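3-methylaspartate ammonia-lyase (Citrobacter amalonaticus, PDB 1KKO) catalyses the reversible anti elimination of ammonia from (2S,3S)-3-methyl-L-aspartate to give mesaconate, using magnesium as its cofactor, in glutamate degradation. Local coordinates at residues A113-F116 and D117-I121; E152-C155 and D156-L160; G174-R177 and Y178-V181; L204-K207 and G208-L211. All coordinates share one frame; numbering follows the deposited sequence.

Contact 1 of 4, residues A113-F116 and D117-I121; sequences ARFF and DKLRI
The rings of F115 and F116 both reach L119 where helix 110-118 hands the chain over to strand 120-121, half of a two-stranded antiparallel pair. F115 turns its edge toward F116, its CD2 lying 3.6 Å above the F116 ring plane, over the centre of that face. L119 meets each ring at a slant with a different methyl: CD1 is 4.0 Å from F115 CZ, and CD2 is 4.2 Å from F116 CD1. Its CG stands anti to the backbone N (chi1 -173°), and the forked tip serves both aromatics. Phenylalanine and leucine suit this side because F116 and L119 also pack on L100 of helix 86-101, while the more outward F115 takes a cation-pi contact from R104. The polar side of the turn differs. D117 N donates to A113 O at 2.9 Å, and the D117 carboxylate is held from outside, OD1 by R131 in a salt bridge and by the N-H of G337, which gives a buried aspartate the partners it needs. Water 1 donates to A113 O and to D117 OD1. Near the helix exit, water 2 lies close to L119 O and donates to F116 O at 2.8 Å.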
loop_
_atom_site.group_PDB
_atom_site.type_symbol
_atom_site.label_atom_id
_atom_site.label_comp_id
_atom_site.label_asym_id
_atom_site.label_seq_id
_atom_site.Cartn_x
_atom_site.Cartn_y
_atom_site.Cartn_z
ATOM N N ALA A 113 -7.222 -22.986 14.322
ATOM C CA ALA A 113 -8.142 -21.947 13.856
ATOM C C ALA A 113 -9.507 -22.082 14.527
ATOM O O ALA A 113 -10.087 -21.093 14.978
ATOM C CB ALA A 113 -8.289 -22.009 12.359
ATOM N N ARG A 114 -10.014 -23.312 14.608
ATOM C CA ARG A 114 -11.292 -23.559 15.264
ATOM C C ARG A 114 -11.247 -23.215 16.749
ATOM O O ARG A 114 -12.181 -22.620 17.289
ATOM C CB ARG A 114 -11.706 -25.015 15.101
ATOM C CG ARG A 114 -12.233 -25.352 13.723
ATOM C CD ARG A 114 -12.899 -26.725 13.684
ATOM N NE ARG A 114 -11.907 -27.794 13.739
ATOM C CZ ARG A 114 -11.487 -28.481 12.686
ATOM N NH1 ARG A 114 -11.993 -28.243 11.482
ATOM N NH2 ARG A 114 -10.557 -29.421 12.833
ATOM N N PHE A 115 -10.146 -23.552 17.410
ATOM C CA PHE A 115 -10.032 -23.279 18.829
ATOM C C PHE A 115 -10.195 -21.798 19.109
ATOM O O PHE A 115 -11.001 -21.398 19.937
ATOM C CB PHE A 115 -8.708 -23.786 19.395
ATOM C CG PHE A 115 -8.460 -23.347 20.801
ATOM C CD1 PHE A 115 -9.009 -24.042 21.866
ATOM C CD2 PHE A 115 -7.708 -22.225 21.070
ATOM C CE1 PHE A 115 -8.798 -23.626 23.152
ATOM C CE2 PHE A 115 -7.503 -21.807 22.361
ATOM C CZ PHE A 115 -8.048 -22.519 23.403
ATOM N N PHE A 116 -9.437 -20.968 18.401
ATOM C CA PHE A 116 -9.545 -19.537 18.628
ATOM C C PHE A 116 -10.825 -18.937 18.087
ATOM O O PHE A 116 -11.271 -17.919 18.591
ATOM C CB PHE A 116 -8.314 -18.806 18.080
ATOM C CG PHE A 116 -7.089 -19.082 18.878
ATOM C CD1 PHE A 116 -6.930 -18.523 20.126
ATOM C CD2 PHE A 116 -6.121 -19.947 18.416
ATOM C CE1 PHE A 116 -5.810 -18.806 20.889
ATOM C CE2 PHE A 116 -5.001 -20.241 19.185
ATOM C CZ PHE A 116 -4.854 -19.671 20.412
ATOM N N ASP A 117 -11.436 -19.579 17.097
ATOM C CA ASP A 117 -12.659 -19.028 16.536
ATOM C C ASP A 117 -13.833 -19.132 17.494
ATOM O O ASP A 117 -14.775 -18.355 17.368
ATOM C CB ASP A 117 -13.029 -19.708 15.223
ATOM C CG ASP A 117 -13.739 -18.776 14.282
ATOM O OD1 ASP A 117 -13.230 -17.646 14.048
ATOM O OD2 ASP A 117 -14.802 -19.092 13.734
ATOM N N LYS A 118 -13.771 -20.087 18.426
ATOM C CA LYS A 118 -14.860 -20.362 19.367
ATOM C C LYS A 118 -14.531 -20.010 20.819
ATOM O O LYS A 118 -15.371 -20.160 21.714
ATOM C CB LYS A 118 -15.230 -21.840 19.292
ATOM C CG LYS A 118 -15.902 -22.253 17.997
ATOM C CD LYS A 118 -14.918 -22.614 16.913
ATOM C CE LYS A 118 -15.462 -23.724 16.047
ATOM N NZ LYS A 118 -16.957 -23.622 15.891
ATOM N N LEU A 119 -13.317 -19.535 21.050
ATOM C CA LEU A 119 -12.880 -19.157 22.382
ATOM C C LEU A 119 -13.681 -17.988 22.956
ATOM O O LEU A 119 -13.937 -17.013 22.273
ATOM C CB LEU A 119 -11.408 -18.771 22.312
ATOM C CG LEU A 119 -10.750 -18.499 23.656
ATOM C CD1 LEU A 119 -10.681 -19.758 24.497
ATOM C CD2 LEU A 119 -9.359 -17.926 23.449
ATOM N N ARG A 120 -14.053 -18.081 24.232
ATOM C CA ARG A 120 -14.730 -16.969 24.896
ATOM C C ARG A 120 -13.972 -16.515 26.141
ATOM O O ARG A 120 -13.546 -17.341 26.958
ATOM C CB ARG A 120 -16.164 -17.332 25.270
ATOM C CG ARG A 120 -17.082 -17.444 24.076
ATOM C CD ARG A 120 -18.430 -18.047 24.404
ATOM N NE ARG A 120 -19.270 -18.147 23.215
ATOM C CZ ARG A 120 -20.042 -17.167 22.764
ATOM N NH1 ARG A 120 -20.090 -16.005 23.399
ATOM N NH2 ARG A 120 -20.767 -17.350 21.671
ATOM N N ILE A 121 -13.806 -15.204 26.268
ATOM C CA ILE A 121 -13.112 -14.590 27.394
ATOM C C ILE A 121 -14.132 -13.692 28.063
ATOM O O ILE A 121 -14.712 -12.819 27.412
ATOM C CB ILE A 121 -11.925 -13.728 26.919
ATOM C CG1 ILE A 121 -10.917 -14.561 26.117
ATOM C CG2 ILE A 121 -11.250 -13.053 28.110
ATOM C CD1 ILE A 121 -10.147 -15.547 26.943
HETATM O O HOH W 1 -10.054 -18.371 14.294
HETATM O O HOH W 2 -13.404 -16.631 19.825
#

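Contact 2 of 4, residues E152-C155 and D156-L160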
loop_
_atom_site.group_PDB
_atom_site.type_symbol
_atom_site.label_atom_id
_atom_site.label_comp_id
_atom_site.label_asym_id
_atom_site.label_seq_id
_atom_site.Cartn_x
_atom_site.Cartn_y
_atom_site.Cartn_z
ATOM N N GLU A 152 -0.968 -23.887 -0.182
ATOM C CA GLU A 152 -0.850 -25.350 -0.160
ATOM C C GLU A 152 -1.421 -25.930 1.113
ATOM O O GLU A 152 -2.012 -27.016 1.103
ATOM C CB GLU A 152 0.613 -25.762 -0.324
ATOM C CG GLU A 152 1.154 -25.463 -1.708
ATOM C CD GLU A 152 2.609 -25.835 -1.848
ATOM O OE1 GLU A 152 3.407 -25.440 -0.985
ATOM O OE2 GLU A 152 2.951 -26.547 -2.811
ATOM N N VAL A 153 -1.252 -25.247 2.226
ATOM C CA VAL A 153 -1.803 -25.734 3.472
ATOM C C VAL A 153 -3.317 -25.802 3.350
ATOM O O VAL A 153 -3.936 -26.781 3.785
ATOM C CB VAL A 153 -1.418 -24.830 4.662
ATOM C CG1 VAL A 153 -2.144 -25.264 5.922
ATOM C CG2 VAL A 153 0.087 -24.844 4.894
ATOM N N VAL A 154 -3.920 -24.773 2.758
ATOM C CA VAL A 154 -5.364 -24.746 2.590
ATOM C C VAL A 154 -5.780 -25.885 1.669
ATOM O O VAL A 154 -6.699 -26.642 1.975
ATOM C CB VAL A 154 -5.858 -23.398 2.046
ATOM C CG1 VAL A 154 -7.366 -23.437 1.813
ATOM C CG2 VAL A 154 -5.519 -22.278 3.012
ATOM N N CYS A 155 -5.107 -26.033 0.544
ATOM C CA CYS A 155 -5.481 -27.121 -0.367
ATOM C C CYS A 155 -5.339 -28.490 0.292
ATOM O O CYS A 155 -6.150 -29.392 0.046
ATOM C CB CYS A 155 -4.655 -27.080 -1.625
ATOM S SG CYS A 155 -5.032 -25.665 -2.664
ATOM N N ASP A 156 -4.305 -28.675 1.099
ATOM C CA ASP A 156 -4.117 -29.952 1.781
ATOM C C ASP A 156 -5.209 -30.219 2.815
ATOM O O ASP A 156 -5.789 -31.309 2.835
ATOM C CB ASP A 156 -2.756 -30.000 2.472
ATOM C CG ASP A 156 -1.605 -30.178 1.510
ATOM O OD1 ASP A 156 -1.819 -30.551 0.335
ATOM O OD2 ASP A 156 -0.427 -29.969 1.868
ATOM N N GLU A 157 -5.505 -29.254 3.679
ATOM C CA GLU A 157 -6.453 -29.479 4.766
ATOM C C GLU A 157 -7.911 -29.497 4.328
ATOM O O GLU A 157 -8.745 -30.078 5.013
ATOM C CB GLU A 157 -6.216 -28.481 5.903
ATOM C CG GLU A 157 -4.833 -28.657 6.506
ATOM C CD GLU A 157 -4.656 -28.061 7.890
ATOM O OE1 GLU A 157 -5.661 -27.776 8.567
ATOM O OE2 GLU A 157 -3.494 -27.881 8.311
ATOM N N TRP A 158 -8.218 -28.877 3.201
ATOM C CA TRP A 158 -9.574 -28.902 2.658
ATOM C C TRP A 158 -9.655 -29.875 1.492
ATOM O O TRP A 158 -10.700 -29.998 0.860
ATOM C CB TRP A 158 -10.005 -27.516 2.180
ATOM C CG TRP A 158 -10.624 -26.678 3.222
ATOM C CD1 TRP A 158 -11.954 -26.482 3.422
ATOM C CD2 TRP A 158 -9.946 -25.898 4.215
ATOM N NE1 TRP A 158 -12.150 -25.616 4.470
ATOM C CE2 TRP A 158 -10.933 -25.245 4.976
ATOM C CE3 TRP A 158 -8.602 -25.668 4.526
ATOM C CZ2 TRP A 158 -10.621 -24.396 6.030
ATOM C CZ3 TRP A 158 -8.295 -24.822 5.578
ATOM C CH2 TRP A 158 -9.295 -24.195 6.310
ATOM N N GLN A 159 -8.552 -30.554 1.206
ATOM C CA GLN A 159 -8.528 -31.534 0.123
ATOM C C GLN A 159 -9.003 -30.894 -1.181
ATOM O O GLN A 159 -10.002 -31.327 -1.776
ATOM C CB GLN A 159 -9.387 -32.757 0.489
ATOM C CG GLN A 159 -8.841 -33.539 1.672
ATOM C CD GLN A 159 -9.706 -34.717 2.093
ATOM O OE1 GLN A 159 -9.382 -35.406 3.057
ATOM N NE2 GLN A 159 -10.800 -34.955 1.375
ATOM N N LEU A 160 -8.291 -29.842 -1.603
ATOM C CA LEU A 160 -8.593 -29.091 -2.813
ATOM C C LEU A 160 -7.476 -29.300 -3.827
ATOM O O LEU A 160 -6.332 -29.502 -3.446
ATOM C CB LEU A 160 -8.722 -27.596 -2.501
ATOM C CG LEU A 160 -9.586 -27.240 -1.296
ATOM C CD1 LEU A 160 -9.585 -25.725 -1.086
ATOM C CD2 LEU A 160 -11.002 -27.711 -1.457
HETATM O O HOH W 3 -1.022 -28.626 -1.438
#
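V154 and W158, one helical turn apart at the end of helix 150-157, meet through a methyl and the benzo side of the indole. V154 has CG1 opposite its own N (chi1 177°), which brings that methyl to 3.7 Å from W158 CE3. W158 swings CG away from its carbonyl carbon (chi1 -88°), and the ring comes to lie with V154 O near its plane, at the edge, 3.3 Å from CE3. Its NE1 donates to D343 OD1 on helix 339-351, which also packs on the ring. V153 and E157 run side by side; the glutamate is extended beyond CG and brings its carboxylate oxygen OE2 past V153 CG1. C155 carries SG near its backbone N (chi1 -69°), 4.2 Å from L160 CB, and from there it forms the disulfide with C162. The backbone stops in a Schellman motif: Q159 takes positive phi, its N-H makes a weak bond to D156 O, and L160 N donates to C155 O at 2.7 Å, in the carbonyl plane on a lone pair. Exposed D156 shares water 3 with E152 O and pairs with R148. The two oxygens of E157 accept the N-H groups of F109 and L110, where helix 110-118 begins; the positive end of that helix dipole would be expected to stabilise the carboxylate as an anion.

Contact 3 of 4, residues G174-R177 and Y178-V181; sequences GDDR and YIAV
R177 lays its CG over one face of the Y178 ring, a CH-pi contact of 4.0 Å to the ring centroid, at the entrance to helix 179-186. CG stands between the backbone N and the carbonyl carbon (chi1 69°), and a bend at chi3 leaves the guanidinium plane almost perpendicular to the Y178 ring plane. W217 meets that ring edge-to-face. The close-fitting part lies on the helix side. A180 N donates to D176 O at 2.9 Å, and A180 CB sits 3.0 Å from that same oxygen, a close approach in which a bare methyl is the whole side chain. V181 CG2 comes within 3.3 Å of R177 O, with helix 209-225 behind it. Looser are the water-bridged edges: D176 OD1 takes a hydrogen from water 4, which accepts the N-H of I179, and water 5 links R177 NH1 with Y178 OH. I179 itself packs on G31 of the second subunit. R177 NE donates to A195 O, and NH2 makes a salt bridge with D175, donating to the anti lone pair of OD1 at 2.9 Å; K203 also binds this carboxylate. D176 centres an inverse gamma turn in the first beta-alpha loop of the TIM barrel, which carries the substrate-binding Q172.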
loop_
_atom_site.group_PDB
_atom_site.type_symbol
_atom_site.label_atom_id
_atom_site.label_comp_id
_atom_site.label_asym_id
_atom_site.label_seq_id
_atom_site.Cartn_x
_atom_site.Cartn_y
_atom_site.Cartn_z
ATOM N N GLY A 174 -12.983 4.671 -4.088
ATOM C CA GLY A 174 -13.412 5.649 -3.116
ATOM C C GLY A 174 -14.157 6.732 -3.894
ATOM O O GLY A 174 -14.710 6.486 -4.961
ATOM N N ASP A 175 -14.157 7.961 -3.380
ATOM C CA ASP A 175 -14.821 9.066 -4.070
ATOM C C ASP A 175 -14.038 9.548 -5.306
ATOM O O ASP A 175 -14.537 10.353 -6.098
ATOM C CB ASP A 175 -15.068 10.228 -3.098
ATOM C CG ASP A 175 -16.271 9.992 -2.198
ATOM O OD1 ASP A 175 -17.367 9.683 -2.735
ATOM O OD2 ASP A 175 -16.204 10.073 -0.945
ATOM N N ASP A 176 -12.821 9.043 -5.483
ATOM C CA ASP A 176 -11.972 9.424 -6.620
ATOM C C ASP A 176 -12.403 8.620 -7.859
ATOM O O ASP A 176 -11.573 7.998 -8.537
ATOM C CB ASP A 176 -10.520 9.097 -6.256
ATOM C CG ASP A 176 -9.501 9.957 -6.971
ATOM O OD1 ASP A 176 -9.872 10.966 -7.602
ATOM O OD2 ASP A 176 -8.281 9.677 -6.935
ATOM N N ARG A 177 -13.702 8.651 -8.152
ATOM C CA ARG A 177 -14.307 7.754 -9.141
ATOM C C ARG A 177 -14.025 8.044 -10.609
ATOM O O ARG A 177 -14.439 7.279 -11.474
ATOM C CB ARG A 177 -15.814 7.644 -8.897
ATOM C CG ARG A 177 -16.627 8.905 -9.201
ATOM C CD ARG A 177 -18.111 8.731 -8.907
ATOM N NE ARG A 177 -18.281 8.403 -7.510
ATOM C CZ ARG A 177 -18.221 9.263 -6.504
ATOM N NH1 ARG A 177 -18.065 10.568 -6.717
ATOM N NH2 ARG A 177 -18.331 8.815 -5.276
ATOM N N TYR A 178 -13.306 9.127 -10.895
ATOM C CA TYR A 178 -12.923 9.425 -12.269
ATOM C C TYR A 178 -11.433 9.137 -12.456
ATOM O O TYR A 178 -11.050 8.331 -13.298
ATOM C CB TYR A 178 -13.273 10.873 -12.638
ATOM C CG TYR A 178 -14.748 11.145 -12.508
ATOM C CD1 TYR A 178 -15.648 10.656 -13.445
ATOM C CD2 TYR A 178 -15.246 11.842 -11.430
ATOM C CE1 TYR A 178 -17.005 10.872 -13.317
ATOM C CE2 TYR A 178 -16.606 12.061 -11.290
ATOM C CZ TYR A 178 -17.477 11.576 -12.242
ATOM O OH TYR A 178 -18.833 11.801 -12.106
ATOM N N ILE A 179 -10.603 9.770 -11.639
ATOM C CA ILE A 179 -9.165 9.547 -11.707
ATOM C C ILE A 179 -8.803 8.079 -11.466
ATOM O O ILE A 179 -7.944 7.536 -12.155
ATOM C CB ILE A 179 -8.427 10.435 -10.689
ATOM C CG1 ILE A 179 -8.542 11.916 -11.084
ATOM C CG2 ILE A 179 -6.983 9.989 -10.558
ATOM C CD1 ILE A 179 -8.016 12.245 -12.456
ATOM N N ALA A 180 -9.453 7.428 -10.504
ATOM C CA ALA A 180 -9.092 6.051 -10.196
ATOM C C ALA A 180 -9.403 5.113 -11.350
ATOM O O ALA A 180 -8.711 4.114 -11.546
ATOM C CB ALA A 180 -9.768 5.589 -8.925
ATOM N N VAL A 181 -10.437 5.428 -12.124
ATOM C CA VAL A 181 -10.780 4.627 -13.289
ATOM C C VAL A 181 -9.630 4.649 -14.294
ATOM O O VAL A 181 -9.258 3.617 -14.854
ATOM C CB VAL A 181 -12.106 5.103 -13.920
ATOM C CG1 VAL A 181 -12.282 4.585 -15.342
ATOM C CG2 VAL A 181 -13.264 4.646 -13.059
HETATM O O HOH W 4 -11.781 11.252 -9.502
HETATM O O HOH W 5 -19.243 11.925 -9.103
#

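Contact 4 of 4, residues L204-K207 and G208-L211; sequences LGFK and GEKL
A type I beta turn from G205 to G208, closed by G208 N donating to G205 O at 3.1 Å, joins helix 200-204 to helix 209-225, and E209 folds back over it. The E209 CG stands between backbone N and carbonyl carbon (chi1 73°), and a second bend brings the carboxylate over the turn. There OE1 offers its syn lone pair to K207 N at 2.9 Å, while OE2 accepts from water 6, which takes the N-H of F206. One glutamate thereby serves two consecutive turn amides. OE2 also lies 3.4 Å from F206 CD1. At G205 (phi 99°) a side chain would run into the E209 carboxylate and the backbone N of K210, and would jam against the preceding carbonyl O. G208 also has positive phi, which a residue without a side chain adopts easily. On the buried side, L211 N donates to L204 O at 2.9 Å, from above the carbonyl plane, and L204 CD1 meets L211 CD2 at 3.7 Å; both leucines pack on Y257. K210 reaches back to E202 in a salt bridge. Positive-phi glycine after one helix, a tight turn and G208 at the next N-cap make a compact helix-to-helix link between barrel strand 191-194 and helix 209-225.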
loop_
_atom_site.group_PDB
_atom_site.type_symbol
_atom_site.label_atom_id
_atom_site.label_comp_id
_atom_site.label_asym_id
_atom_site.label_seq_id
_atom_site.Cartn_x
_atom_site.Cartn_y
_atom_site.Cartn_z
ATOM N N LEU A 204 -26.007 9.072 -6.730
ATOM C CA LEU A 204 -26.951 8.248 -7.471
ATOM C C LEU A 204 -27.842 9.111 -8.347
ATOM O O LEU A 204 -28.097 8.799 -9.507
ATOM C CB LEU A 204 -27.835 7.464 -6.505
ATOM C CG LEU A 204 -28.994 6.658 -7.112
ATOM C CD1 LEU A 204 -28.487 5.551 -8.032
ATOM C CD2 LEU A 204 -29.854 6.072 -6.002
ATOM N N GLY A 205 -28.300 10.211 -7.761
ATOM C CA GLY A 205 -29.282 11.063 -8.398
ATOM C C GLY A 205 -30.638 10.708 -7.812
ATOM O O GLY A 205 -30.879 9.560 -7.444
ATOM N N PHE A 206 -31.532 11.686 -7.722
ATOM C CA PHE A 206 -32.852 11.443 -7.142
ATOM C C PHE A 206 -33.675 10.464 -7.961
ATOM O O PHE A 206 -34.579 9.822 -7.438
ATOM C CB PHE A 206 -33.613 12.760 -6.919
ATOM C CG PHE A 206 -34.253 13.357 -8.157
ATOM C CD1 PHE A 206 -33.515 14.116 -9.055
ATOM C CD2 PHE A 206 -35.614 13.218 -8.377
ATOM C CE1 PHE A 206 -34.120 14.698 -10.165
ATOM C CE2 PHE A 206 -36.223 13.805 -9.484
ATOM C CZ PHE A 206 -35.472 14.536 -10.378
ATOM N N LYS A 207 -33.351 10.352 -9.241
ATOM C CA LYS A 207 -34.025 9.415 -10.124
ATOM C C LYS A 207 -33.035 8.426 -10.726
ATOM O O LYS A 207 -33.356 7.730 -11.683
ATOM C CB LYS A 207 -34.744 10.170 -11.242
ATOM C CG LYS A 207 -35.939 10.990 -10.765
ATOM C CD LYS A 207 -36.739 10.296 -9.664
ATOM C CE LYS A 207 -38.156 10.844 -9.539
ATOM N NZ LYS A 207 -38.889 10.310 -8.354
ATOM N N GLY A 208 -31.828 8.390 -10.164
ATOM C CA GLY A 208 -30.793 7.488 -10.640
ATOM C C GLY A 208 -30.068 7.997 -11.869
ATOM O O GLY A 208 -29.276 7.268 -12.471
ATOM N N GLU A 209 -30.327 9.250 -12.241
ATOM C CA GLU A 209 -29.748 9.831 -13.445
ATOM C C GLU A 209 -28.233 10.055 -13.348
ATOM O O GLU A 209 -27.522 9.924 -14.341
ATOM C CB GLU A 209 -30.459 11.149 -13.801
ATOM C CG GLU A 209 -30.142 12.347 -12.909
ATOM C CD GLU A 209 -30.867 12.341 -11.575
ATOM O OE1 GLU A 209 -31.622 11.395 -11.302
ATOM O OE2 GLU A 209 -30.667 13.289 -10.787
ATOM N N LYS A 210 -27.749 10.419 -12.168
ATOM C CA LYS A 210 -26.314 10.632 -12.000
ATOM C C LYS A 210 -25.565 9.305 -12.184
ATOM O O LYS A 210 -24.585 9.236 -12.920
ATOM C CB LYS A 210 -26.008 11.290 -10.656
ATOM C CG LYS A 210 -26.373 12.786 -10.629
ATOM C CD LYS A 210 -26.473 13.336 -9.227
ATOM C CE LYS A 210 -27.240 14.665 -9.200
ATOM N NZ LYS A 210 -26.335 15.840 -9.114
ATOM N N LEU A 211 -26.048 8.242 -11.553
ATOM C CA LEU A 211 -25.400 6.947 -11.715
ATOM C C LEU A 211 -25.492 6.498 -13.165
ATOM O O LEU A 211 -24.554 5.930 -13.705
ATOM C CB LEU A 211 -26.004 5.903 -10.783
ATOM C CG LEU A 211 -25.446 4.496 -10.995
ATOM C CD1 LEU A 211 -23.933 4.469 -10.819
ATOM C CD2 LEU A 211 -26.111 3.549 -10.025
HETATM O O HOH W 6 -30.247 14.206 -8.510
#

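In the fold
Contacts 1 and 2 lie in the enolase-type N-terminal part, contacts 3 and 4 in the TIM-barrel part on the opposite side of the chain's centre. All are partly buried; the centre of contact 4 lies farthest from that of the chain (26 Å), that of contact 3 nearest (19 Å). Contacts 1 and 2 are helix ends and both reach helix 110-118: contact 1 holds its exit, while contact 2 grips its start. Contacts 3 and 4 are helix starts, and helix 209-225, begun in contact 4, backs contact 3. Contact 1 relies on aromatic-leucine packing, contact 2 on a Schellman end, a disulfide and carboxylate bonds, contact 3 on an arginine network, contact 4 on glycines and a glutamate over a turn.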